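Side-chain contact in hypothetical protein MTH938 (Methanothermobacter thermautotrophicus, PDB 1IHN), which is of unknown function but belongs to the DUF498/DUF598 family and had a tertiary fold that was new when its structure was solved: residues Ser5-Phe9 with Gly10-Tyr14. Numbering follows the deposited sequence.
Sequences SDCRF and GSVTY
Arg8 and Ser11 close a local beta hairpin, strand 4-8 turning into strand 11-14, the outer and middle strands of the three-stranded antiparallel sheet. A type II turn from Arg8 to Ser11, with Gly10 at positive phi (70°), makes the reversal, and the strand segments run at 169°. Arg8 and Ser11 form a hydrogen-bonded pair: Arg8 N to Ser11 O is 2.9 Å, and Ser11 N reaches Arg8 O at 3.0 Å from above the carbonyl plane. Further along, Thr13 N donates to Asp6 O and Ser5 N to Thr13 O, the latter tilted from the carbonyl plane.

The two faces differ. Cys7 and Val12 share one, where Cys7 SG lies 4.2 Å from Val12 CG1; the disulfide from Cys7 to Cys89 ties this face to helix 88-100, whose Thr88 touches both residues. The other face is polar. The Asp6 and Thr13 side chains cross at a slant, with Thr13 OG1 3.5 Å from Asp6 CB, too far from the carboxylate for a direct bond. A water bonds to Ser11 OG and Thr13 OG1; it lies 2.4 Å from Asp6 OD1, doubtfully short, so that leg is uncertain. The remaining carboxylate oxygen, Asp6 OD2, meets Arg8 NH2 at 3.1 Å in a salt bridge whose hydrogen bond is weak; the arginine chain, bent at chi3 (57°), turns back along its strand to reach it, while Arg8 CG rests 3.9 Å from Ser11 CB.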
loop_
_atom_site.group_PDB
_atom_site.type_symbol
_atom_site.label_atom_id
_atom_site.label_comp_id
_atom_site.label_asym_id
_atom_site.label_seq_id
_atom_site.Cartn_x
_atom_site.Cartn_y
_atom_site.Cartn_z
ATOM N N SER A 5 12.676 3.805 2.086
ATOM C CA SER A 5 14.080 3.956 1.717
ATOM C C SER A 5 14.639 2.717 1.036
ATOM O O SER A 5 15.846 2.598 0.838
ATOM C CB SER A 5 14.917 4.290 2.955
ATOM O OG SER A 5 14.744 3.312 3.966
ATOM N N ASP A 6 13.760 1.791 0.676
ATOM C CA ASP A 6 14.196 0.578 0.009
ATOM C C ASP A 6 13.037 -0.274 -0.485
ATOM O O ASP A 6 12.032 -0.456 0.206
ATOM C CB ASP A 6 15.080 -0.255 0.938
ATOM C CG ASP A 6 15.644 -1.482 0.248
ATOM O OD1 ASP A 6 15.205 -2.607 0.573
ATOM O OD2 ASP A 6 16.519 -1.314 -0.629
ATOM N N CYS A 7 13.194 -0.785 -1.700
ATOM C CA CYS A 7 12.195 -1.635 -2.324
ATOM C C CYS A 7 12.927 -2.743 -3.060
ATOM O O CYS A 7 13.936 -2.502 -3.720
ATOM C CB CYS A 7 11.343 -0.833 -3.313
ATOM S SG CYS A 7 10.000 -1.785 -4.106
ATOM N N ARG A 8 12.416 -3.959 -2.923
ATOM C CA ARG A 8 12.984 -5.137 -3.570
ATOM C C ARG A 8 11.960 -6.244 -3.384
ATOM O O ARG A 8 11.076 -6.125 -2.535
ATOM C CB ARG A 8 14.308 -5.524 -2.914
ATOM C CG ARG A 8 14.207 -5.783 -1.423
ATOM C CD ARG A 8 15.580 -5.997 -0.814
ATOM N NE ARG A 8 16.468 -4.864 -1.065
ATOM C CZ ARG A 8 17.696 -4.754 -0.566
ATOM N NH1 ARG A 8 18.187 -5.708 0.212
ATOM N NH2 ARG A 8 18.436 -3.689 -0.845
ATOM N N PHE A 9 12.060 -7.315 -4.165
ATOM C CA PHE A 9 11.092 -8.392 -4.024
ATOM C C PHE A 9 11.044 -8.856 -2.579
ATOM O O PHE A 9 12.079 -9.030 -1.944
ATOM C CB PHE A 9 11.439 -9.591 -4.908
ATOM C CG PHE A 9 10.378 -10.657 -4.905
ATOM C CD1 PHE A 9 9.262 -10.550 -5.733
ATOM C CD2 PHE A 9 10.467 -11.744 -4.041
ATOM C CE1 PHE A 9 8.249 -11.512 -5.701
ATOM C CE2 PHE A 9 9.463 -12.708 -3.999
ATOM C CZ PHE A 9 8.350 -12.594 -4.830
ATOM N N GLY A 10 9.831 -9.042 -2.068
ATOM C CA GLY A 10 9.657 -9.511 -0.706
ATOM C C GLY A 10 10.027 -8.555 0.409
ATOM O O GLY A 10 9.949 -8.933 1.580
ATOM N N SER A 11 10.412 -7.324 0.083
ATOM C CA SER A 11 10.781 -6.389 1.140
ATOM C C SER A 11 10.808 -4.896 0.796
ATOM O O SER A 11 11.249 -4.490 -0.282
ATOM C CB SER A 11 12.142 -6.784 1.714
ATOM O OG SER A 11 12.505 -5.942 2.791
ATOM N N VAL A 12 10.325 -4.090 1.737
ATOM C CA VAL A 12 10.321 -2.637 1.608
ATOM C C VAL A 12 10.757 -2.078 2.954
ATOM O O VAL A 12 10.571 -2.725 3.989
ATOM C CB VAL A 12 8.919 -2.065 1.255
ATOM C CG1 VAL A 12 8.554 -2.426 -0.169
ATOM C CG2 VAL A 12 7.872 -2.591 2.228
ATOM N N THR A 13 11.355 -0.893 2.938
ATOM C CA THR A 13 11.805 -0.258 4.166
ATOM C C THR A 13 11.097 1.082 4.323
ATOM O O THR A 13 11.151 1.935 3.443
ATOM C CB THR A 13 13.330 -0.036 4.159
ATOM O OG1 THR A 13 13.997 -1.302 4.097
ATOM C CG2 THR A 13 13.770 0.704 5.414
ATOM N N TYR A 14 10.422 1.254 5.453
ATOM C CA TYR A 14 9.693 2.479 5.722
ATOM C C TYR A 14 10.086 3.001 7.094
ATOM O O TYR A 14 10.000 2.283 8.088
ATOM C CB TYR A 14 8.187 2.207 5.683
ATOM C CG TYR A 14 7.349 3.431 5.960
ATOM C CD1 TYR A 14 7.244 4.459 5.020
ATOM C CD2 TYR A 14 6.664 3.569 7.165
ATOM C CE1 TYR A 14 6.478 5.591 5.270
ATOM C CE2 TYR A 14 5.888 4.702 7.426
ATOM C CZ TYR A 14 5.800 5.707 6.478
ATOM O OH TYR A 14 5.026 6.823 6.725
HETATM O O HOH W 1 13.724 -3.244 2.410
#